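Local coordinates for spike glycoprotein (Bat coronavirus HKU9, PDB 5GYQ), which probably attaches the virus to host cells, this piece being the putative receptor-binding domain, the C-terminal domain of S1, at residues 18-23 with 112-117; 67-72 with 149-154; 44-49 with 101-106. All blocks are in the same frame, centred on the assembly; numbering follows the deposited sequence.

Contact 1 of 3, residues 18-23 with 112-117. With NAG (2-acetamido-2-deoxy-beta-D-glucopyranose), chain B.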
# COMPACT_ATOMS: atom_id res chain seq x y z
N GLN A 18 -7.58 3.92 7.03
CA GLN A 18 -8.69 3.73 6.12
C GLN A 18 -8.21 4.08 4.72
O GLN A 18 -7.38 4.98 4.55
CB GLN A 18 -9.89 4.59 6.53
CG GLN A 18 -10.39 4.33 7.95
CD GLN A 18 -11.02 2.96 8.11
OE1 GLN A 18 -11.37 2.30 7.14
NE2 GLN A 18 -11.17 2.53 9.36
N PRO A 19 -8.72 3.38 3.70
CA PRO A 19 -8.27 3.60 2.32
C PRO A 19 -8.50 5.03 1.84
O PRO A 19 -7.74 5.51 1.00
CB PRO A 19 -9.10 2.61 1.51
CG PRO A 19 -10.25 2.25 2.37
CD PRO A 19 -9.74 2.32 3.77
N VAL A 20 -9.51 5.70 2.37
CA VAL A 20 -9.77 7.09 1.98
C VAL A 20 -8.60 7.98 2.41
O VAL A 20 -8.33 9.00 1.77
CB VAL A 20 -11.10 7.62 2.57
CG1 VAL A 20 -11.05 7.70 4.10
CG2 VAL A 20 -11.46 8.97 1.97
N VAL A 21 -7.88 7.59 3.46
CA VAL A 21 -6.68 8.33 3.88
C VAL A 21 -5.43 7.45 3.91
O VAL A 21 -4.68 7.46 4.89
CB VAL A 21 -6.87 8.97 5.27
CG1 VAL A 21 -7.75 10.20 5.17
CG2 VAL A 21 -7.46 7.97 6.27
N TRP A 22 -5.20 6.70 2.83
CA TRP A 22 -4.03 5.84 2.71
C TRP A 22 -2.74 6.63 2.86
O TRP A 22 -2.69 7.82 2.52
CB TRP A 22 -4.03 5.11 1.36
CG TRP A 22 -3.98 6.01 0.15
CD1 TRP A 22 -5.05 6.55 -0.51
CD2 TRP A 22 -2.81 6.45 -0.56
NE1 TRP A 22 -4.62 7.30 -1.58
CE2 TRP A 22 -3.25 7.26 -1.63
CE3 TRP A 22 -1.44 6.24 -0.39
CZ2 TRP A 22 -2.37 7.86 -2.52
CZ3 TRP A 22 -0.56 6.84 -1.28
CH2 TRP A 22 -1.03 7.64 -2.33
N ARG A 23 -1.69 5.99 3.37
CA ARG A 23 -0.45 6.72 3.64
C ARG A 23 0.72 6.27 2.78
O ARG A 23 0.88 5.09 2.49
CB ARG A 23 -0.08 6.60 5.12
CG ARG A 23 -0.76 7.63 6.00
CD ARG A 23 -1.13 7.04 7.35
NE ARG A 23 -0.70 7.88 8.46
CZ ARG A 23 -1.17 7.75 9.70
NH1 ARG A 23 -2.09 6.84 9.98
NH2 ARG A 23 -0.72 8.55 10.66
N PRO A 112 -15.04 -0.61 11.41
CA PRO A 112 -15.42 0.45 10.47
C PRO A 112 -14.49 0.51 9.27
O PRO A 112 -13.27 0.51 9.42
CB PRO A 112 -15.31 1.72 11.33
CG PRO A 112 -15.69 1.26 12.69
CD PRO A 112 -15.20 -0.17 12.81
N TYR A 113 -15.09 0.55 8.09
CA TYR A 113 -14.35 0.50 6.84
C TYR A 113 -14.72 1.75 6.04
O TYR A 113 -15.77 1.80 5.40
CB TYR A 113 -14.69 -0.78 6.08
CG TYR A 113 -13.90 -1.06 4.82
CD1 TYR A 113 -12.53 -0.82 4.76
CD2 TYR A 113 -14.52 -1.59 3.70
CE1 TYR A 113 -11.81 -1.09 3.61
CE2 TYR A 113 -13.81 -1.86 2.55
CZ TYR A 113 -12.46 -1.61 2.50
OH TYR A 113 -11.76 -1.88 1.35
N ALA A 114 -13.86 2.76 6.10
CA ALA A 114 -14.18 4.06 5.53
C ALA A 114 -13.75 4.16 4.08
O ALA A 114 -12.57 4.37 3.77
CB ALA A 114 -13.53 5.17 6.35
N VAL A 115 -14.71 4.01 3.18
CA VAL A 115 -14.45 4.00 1.75
C VAL A 115 -15.29 5.05 1.03
O VAL A 115 -16.51 5.03 1.12
CB VAL A 115 -14.74 2.61 1.14
CG1 VAL A 115 -14.48 2.62 -0.36
CG2 VAL A 115 -13.91 1.55 1.82
N ALA A 116 -14.63 5.97 0.34
CA ALA A 116 -15.34 6.99 -0.43
C ALA A 116 -16.05 6.35 -1.61
O ALA A 116 -15.52 5.43 -2.23
CB ALA A 116 -14.38 8.07 -0.91
N ASN A 117 -17.25 6.82 -1.91
CA ASN A 117 -18.01 6.26 -3.02
C ASN A 117 -18.52 7.34 -3.98
O ASN A 117 -19.47 7.14 -4.72
CB ASN A 117 -19.18 5.42 -2.50
CG ASN A 117 -20.33 6.25 -1.97
OD1 ASN A 117 -20.13 7.32 -1.39
ND2 ASN A 117 -21.55 5.77 -2.19
C1 NAG B . -16.37 -4.48 1.18
C2 NAG B . -17.53 -5.45 1.18
C3 NAG B . -18.53 -5.04 0.11
C4 NAG B . -18.97 -3.59 0.30
C5 NAG B . -17.76 -2.66 0.50
C6 NAG B . -18.17 -1.29 0.97
C7 NAG B . -17.03 -7.70 2.00
C8 NAG B . -16.55 -9.07 1.65
N2 NAG B . -17.09 -6.82 1.00
O3 NAG B . -19.65 -5.92 0.20
O4 NAG B . -19.64 -3.11 -0.86
O5 NAG B . -16.84 -3.18 1.48
O6 NAG B . -17.04 -0.42 1.07
O7 NAG B . -17.34 -7.40 3.15
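Q18 reaches over to the backbone of 112-117 and grips it with both ends of its side-chain amide. OE1 takes the N-H of A114 at 2.7 Å in a nearly straight bond, 172° at the hydrogen, although the donor stands well above the carbonyl plane of the amide. NE2 donates a hydrogen bond to P112 O at 2.9 Å; this bond is more bent, and the acceptor is tilted from the amide plane. With one bond at the oxygen and one at the nitrogen, the rotation of the amide is fixed. The chain gets there by a bend at chi2 (-68°), which turns CD toward the strip of backbone between P112 and A114, while CG rests on A114 CB at 3.6 Å. A114 is thus held by its N-H and its methyl at once. Both segments are essentially loop in the S1 C-terminal domain: 18-23 makes a short 3-10 turn at P19 and V20 and runs into strand 23-27 at R23, while the loop 112-117 follows strand 100-111. Beyond Q18 the contact turns apolar. P19 crosses Y113 and V115 at about a right angle to each, its CG 3.9 Å from Y113 CE1 and 3.8 Å from V115 CG2. That V115 methyl also lies over the centre of one face of the Y113 ring. F87 of helix 86-90 packs on both P19 and Y113. V20 divides its two methyls, CG1 to A114 CB and CG2 to A116 CB, each at 4.2 Å. The Y113 ring has its edge near the N-linked sugar, Y113 CE2 lying 3.5 Å from NAG O5, and its OH is hydrogen-bonded to H75 and to the N of N72.

Contact 2 of 3, residues 67-72 with 149-154. With NAG (2-acetamido-2-deoxy-beta-D-glucopyranose), chain B.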
# COMPACT_ATOMS: atom_id res chain seq x y z
N ASP A 67 2.84 2.22 -0.02
CA ASP A 67 1.51 2.76 0.26
C ASP A 67 0.76 1.81 1.16
O ASP A 67 0.60 0.64 0.85
CB ASP A 67 0.74 3.00 -1.04
CG ASP A 67 1.45 3.95 -1.96
OD1 ASP A 67 2.20 4.82 -1.46
OD2 ASP A 67 1.26 3.85 -3.19
N VAL A 68 0.28 2.31 2.29
CA VAL A 68 -0.33 1.43 3.29
C VAL A 68 -1.77 1.84 3.59
O VAL A 68 -2.07 3.04 3.76
CB VAL A 68 0.49 1.43 4.59
CG1 VAL A 68 -0.15 0.52 5.62
CG2 VAL A 68 1.92 0.98 4.30
N MET A 69 -2.64 0.84 3.63
CA MET A 69 -4.05 1.07 3.96
C MET A 69 -4.71 -0.25 4.34
O MET A 69 -4.06 -1.29 4.36
CB MET A 69 -4.78 1.70 2.77
CG MET A 69 -4.96 0.75 1.59
SD MET A 69 -4.71 1.56 -0.00
CE MET A 69 -2.92 1.67 -0.05
N ARG A 70 -6.00 -0.21 4.63
CA ARG A 70 -6.76 -1.43 4.85
C ARG A 70 -7.72 -1.65 3.69
O ARG A 70 -8.06 -0.70 2.98
CB ARG A 70 -7.52 -1.37 6.18
CG ARG A 70 -8.51 -0.24 6.32
CD ARG A 70 -9.12 -0.23 7.72
NE ARG A 70 -8.08 -0.16 8.74
CZ ARG A 70 -8.13 -0.80 9.91
NH1 ARG A 70 -9.17 -1.57 10.20
NH2 ARG A 70 -7.13 -0.68 10.77
N ILE A 71 -8.14 -2.89 3.49
CA ILE A 71 -8.92 -3.25 2.30
C ILE A 71 -9.68 -4.55 2.55
O ILE A 71 -9.15 -5.47 3.15
CB ILE A 71 -7.98 -3.38 1.07
CG1 ILE A 71 -8.77 -3.55 -0.23
CG2 ILE A 71 -6.97 -4.51 1.25
CD1 ILE A 71 -7.88 -3.51 -1.48
N ASN A 72 -10.94 -4.63 2.11
CA ASN A 72 -11.66 -5.88 2.33
C ASN A 72 -11.59 -6.78 1.10
O ASN A 72 -11.04 -6.38 0.06
CB ASN A 72 -13.11 -5.62 2.78
CG ASN A 72 -14.06 -5.16 1.66
OD1 ASN A 72 -13.70 -5.06 0.49
ND2 ASN A 72 -15.31 -4.91 2.06
N TYR A 149 -8.23 -6.68 5.57
CA TYR A 149 -6.82 -7.02 5.46
C TYR A 149 -5.97 -5.76 5.42
O TYR A 149 -6.43 -4.70 5.01
CB TYR A 149 -6.56 -7.84 4.19
CG TYR A 149 -7.36 -9.12 4.12
CD1 TYR A 149 -7.04 -10.20 4.92
CD2 TYR A 149 -8.43 -9.23 3.24
CE1 TYR A 149 -7.77 -11.37 4.85
CE2 TYR A 149 -9.16 -10.40 3.17
CZ TYR A 149 -8.83 -11.47 3.97
OH TYR A 149 -9.56 -12.63 3.91
N GLY A 150 -4.72 -5.89 5.87
CA GLY A 150 -3.74 -4.85 5.67
C GLY A 150 -3.24 -4.93 4.24
O GLY A 150 -3.18 -6.01 3.65
N LEU A 151 -2.88 -3.79 3.67
CA LEU A 151 -2.37 -3.74 2.31
C LEU A 151 -1.19 -2.79 2.20
O LEU A 151 -1.29 -1.60 2.53
CB LEU A 151 -3.46 -3.30 1.32
CG LEU A 151 -2.98 -3.17 -0.13
CD1 LEU A 151 -2.63 -4.54 -0.70
CD2 LEU A 151 -4.00 -2.47 -1.00
N ALA A 152 -0.08 -3.35 1.74
CA ALA A 152 1.11 -2.58 1.40
C ALA A 152 1.37 -2.69 -0.09
O ALA A 152 1.61 -3.78 -0.61
CB ALA A 152 2.31 -3.07 2.20
N VAL A 153 1.29 -1.56 -0.78
CA VAL A 153 1.60 -1.48 -2.20
C VAL A 153 3.04 -1.01 -2.34
O VAL A 153 3.37 0.12 -1.98
CB VAL A 153 0.67 -0.52 -2.94
CG1 VAL A 153 1.01 -0.49 -4.43
CG2 VAL A 153 -0.78 -0.93 -2.74
N ILE A 154 3.89 -1.90 -2.84
CA ILE A 154 5.30 -1.59 -3.00
C ILE A 154 5.58 -1.22 -4.45
O ILE A 154 5.53 -2.07 -5.32
CB ILE A 154 6.18 -2.77 -2.56
CG1 ILE A 154 5.77 -3.25 -1.17
CG2 ILE A 154 7.65 -2.38 -2.59
CD1 ILE A 154 6.50 -4.48 -0.69
C1 NAG B . -16.37 -4.48 1.18
C2 NAG B . -17.53 -5.45 1.18
C3 NAG B . -18.53 -5.04 0.11
C4 NAG B . -18.97 -3.59 0.30
C5 NAG B . -17.76 -2.66 0.50
C6 NAG B . -18.17 -1.29 0.97
C7 NAG B . -17.03 -7.70 2.00
C8 NAG B . -16.55 -9.07 1.65
N2 NAG B . -17.09 -6.82 1.00
O3 NAG B . -19.65 -5.92 0.20
O4 NAG B . -19.64 -3.11 -0.86
O5 NAG B . -16.84 -3.18 1.48
O6 NAG B . -17.04 -0.42 1.07
O7 NAG B . -17.34 -7.40 3.15
O HOH W 1 3.64 2.44 -3.69
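I71 has CG1 anti to its backbone N (chi1 -172°), which leaves CG2 between the N and the carbonyl carbon, where it meets L151 CB across the strand pair at 3.7 Å; L151 likewise carries CG anti to its N (chi1 178°). The tips of the same two side chains also approach, I71 CD1 lying 4.0 Å from L151 CD2. M69 continues this face, SD 4.2 Å from L151 CD2 and CE close to V153 CG2. L79 of helix 73-81 touches both I71 and L151, and F87 touches M69 and I71. Strands 67-71 and 149-154 are antiparallel neighbours inside the five-stranded sheet of the domain, and six backbone bonds join them, two at each of the hydrogen-bonded pairs D67-V153, M69-L151 and I71-Y149. Between these lie the non-hydrogen-bonded pairs V68-A152 and R70-G150, where V68 CA and R70 CA approach L151 O and Y149 O as CA-H...O contacts. R70 sends its guanidinium away from strand 149-154 to D15 and P16, while the buried D67 has its carboxylate held by R24 and Y92. N72 is the N-cap of helix 73-81: OD1 takes the N-H of H75, and ND2 bears the N-linked sugar through its 1.4 Å bond to NAG C1.

Contact 3 of 3, residues 44-49 with 101-106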
# COMPACT_ATOMS: atom_id res chain seq x y z
N HIS A 44 -1.52 -12.81 3.38
CA HIS A 44 -2.81 -13.30 2.90
C HIS A 44 -2.75 -13.50 1.39
O HIS A 44 -3.30 -14.46 0.86
CB HIS A 44 -3.92 -12.32 3.27
CG HIS A 44 -5.19 -12.51 2.49
ND1 HIS A 44 -6.16 -13.42 2.85
CD2 HIS A 44 -5.64 -11.91 1.36
CE1 HIS A 44 -7.16 -13.36 1.99
NE2 HIS A 44 -6.86 -12.45 1.07
N GLN A 45 -2.06 -12.59 0.71
CA GLN A 45 -1.89 -12.67 -0.74
C GLN A 45 -0.78 -11.72 -1.20
O GLN A 45 -0.83 -10.52 -0.93
CB GLN A 45 -3.20 -12.34 -1.46
CG GLN A 45 -3.66 -13.40 -2.45
CD GLN A 45 -4.72 -14.32 -1.88
OE1 GLN A 45 -5.42 -13.96 -0.93
NE2 GLN A 45 -4.84 -15.51 -2.45
N LEU A 46 0.22 -12.26 -1.89
CA LEU A 46 1.32 -11.44 -2.40
C LEU A 46 1.41 -11.56 -3.92
O LEU A 46 1.72 -12.62 -4.45
CB LEU A 46 2.64 -11.85 -1.76
CG LEU A 46 3.92 -11.16 -2.25
CD1 LEU A 46 3.89 -9.66 -2.01
CD2 LEU A 46 5.14 -11.78 -1.59
N GLN A 47 1.14 -10.45 -4.61
CA GLN A 47 1.13 -10.46 -6.07
C GLN A 47 2.12 -9.46 -6.64
O GLN A 47 2.04 -8.27 -6.35
CB GLN A 47 -0.28 -10.16 -6.58
CG GLN A 47 -0.43 -10.32 -8.08
CD GLN A 47 -0.48 -11.77 -8.50
OE1 GLN A 47 -1.28 -12.55 -7.98
NE2 GLN A 47 0.37 -12.14 -9.45
N CYS A 48 3.04 -9.93 -7.48
CA CYS A 48 4.06 -9.04 -8.01
C CYS A 48 3.97 -8.85 -9.53
O CYS A 48 3.56 -9.75 -10.26
CB CYS A 48 5.45 -9.56 -7.64
SG CYS A 48 5.85 -9.45 -5.89
N TYR A 49 4.38 -7.67 -9.98
CA TYR A 49 4.36 -7.30 -11.39
C TYR A 49 5.70 -6.70 -11.79
O TYR A 49 6.10 -5.65 -11.28
CB TYR A 49 3.24 -6.30 -11.67
CG TYR A 49 1.90 -6.68 -11.07
CD1 TYR A 49 0.99 -7.45 -11.78
CD2 TYR A 49 1.55 -6.26 -9.79
CE1 TYR A 49 -0.23 -7.80 -11.23
CE2 TYR A 49 0.33 -6.60 -9.24
CZ TYR A 49 -0.55 -7.37 -9.96
OH TYR A 49 -1.76 -7.71 -9.41
N CYS A 101 4.80 -4.55 -6.13
CA CYS A 101 4.02 -5.63 -5.50
C CYS A 101 2.85 -5.17 -4.64
O CYS A 101 2.89 -4.12 -4.00
CB CYS A 101 4.95 -6.50 -4.65
SG CYS A 101 6.14 -7.46 -5.61
N LEU A 102 1.80 -5.98 -4.65
CA LEU A 102 0.65 -5.82 -3.77
C LEU A 102 0.73 -6.88 -2.68
O LEU A 102 0.64 -8.08 -2.96
CB LEU A 102 -0.66 -5.96 -4.54
CG LEU A 102 -0.86 -5.06 -5.76
CD1 LEU A 102 -2.18 -5.39 -6.43
CD2 LEU A 102 -0.80 -3.60 -5.36
N HIS A 103 0.89 -6.43 -1.44
CA HIS A 103 1.01 -7.36 -0.33
C HIS A 103 -0.13 -7.19 0.66
O HIS A 103 -0.16 -6.25 1.45
CB HIS A 103 2.35 -7.17 0.38
CG HIS A 103 2.69 -8.26 1.34
ND1 HIS A 103 3.88 -8.31 2.02
CD2 HIS A 103 1.98 -9.36 1.73
CE1 HIS A 103 3.90 -9.39 2.79
NE2 HIS A 103 2.76 -10.04 2.63
N ALA A 104 -1.08 -8.13 0.62
CA ALA A 104 -2.18 -8.16 1.56
C ALA A 104 -1.88 -9.14 2.68
O ALA A 104 -1.49 -10.29 2.43
CB ALA A 104 -3.47 -8.52 0.86
N PHE A 105 -2.06 -8.69 3.91
CA PHE A 105 -1.74 -9.49 5.09
C PHE A 105 -2.87 -9.44 6.11
O PHE A 105 -3.68 -8.52 6.12
CB PHE A 105 -0.43 -9.01 5.71
CG PHE A 105 -0.41 -7.54 6.06
CD1 PHE A 105 -0.75 -7.11 7.33
CD2 PHE A 105 -0.05 -6.60 5.11
CE1 PHE A 105 -0.73 -5.76 7.65
CE2 PHE A 105 -0.03 -5.25 5.43
CZ PHE A 105 -0.37 -4.84 6.70
N TYR A 106 -2.90 -10.45 6.99
CA TYR A 106 -3.99 -10.59 7.95
C TYR A 106 -3.93 -9.57 9.08
O TYR A 106 -2.87 -9.29 9.63
CB TYR A 106 -3.99 -12.01 8.54
CG TYR A 106 -4.42 -13.07 7.55
CD1 TYR A 106 -5.76 -13.36 7.35
CD2 TYR A 106 -3.48 -13.77 6.81
CE1 TYR A 106 -6.16 -14.32 6.44
CE2 TYR A 106 -3.87 -14.74 5.90
CZ TYR A 106 -5.22 -15.01 5.72
OH TYR A 106 -5.61 -15.97 4.81
O HOH W 2 -3.88 -16.92 2.09
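C48 SG and C101 SG are joined at 2.0 Å in a disulfide whose chi3 is 110°, bridging a non-hydrogen-bonded pair of the two strands. On the same face L46 CD1 makes an off-centre CH-pi contact with the H103 ring, 4.2 Å from its centroid. At the far end H44 meets Y106. Its CB lies over one face of the tyrosine, and chi1 (163°) sets CG anti to the backbone N. The imidazole turns its edge toward that face, the planes at 84° in an offset edge-to-face pair. H44 ND1 adds a weak hydrogen bond to Y106 OH at 3.3 Å. Strand 45-49 is an outermost strand of the five-stranded sheet and runs antiparallel to 101-106; H44 and Q45 both face A104 in a classic beta bulge. A104 O therefore takes two N-H groups, from H44 at 2.7 Å and from Q45 at 2.9 Å. L102, on the face opposite the disulfide, meets the ring edge of Y49, with Y49 CE2 4.0 Å from L102 CD1. Further out, H103 is fixed at both ring nitrogens, ND1 by V37 O and NE2 by T43 OG1. The H44 ring stacks on Y149 of the next strand but one, Y49 makes a cation-pi contact with R82, and P53 of helix 53-56 packs on L46 and C48.

Overall arrangement
From the N terminus the chain passes 18-23, which waits for 112-117; contact 1 closes that long loop, with contact 3 nested inside it, and joins the loop before strand 23-27 to the loop after strand 100-111. Next comes 44-49, and contact 3 closes the shorter loop when the chain returns as 101-106. In between runs 67-72, whose partner 149-154 arrives last, so contact 2 crosses both others. Contacts 2 and 3 are strand pairs of one sheet, in which backbone bonds from G150 to F105 and from I154 to C101 join them. Contact 1 meets contact 2 through R23 with V68 and, beside the glycan, through Y113, but stays about 11 Å from contact 3 at the nearest atoms.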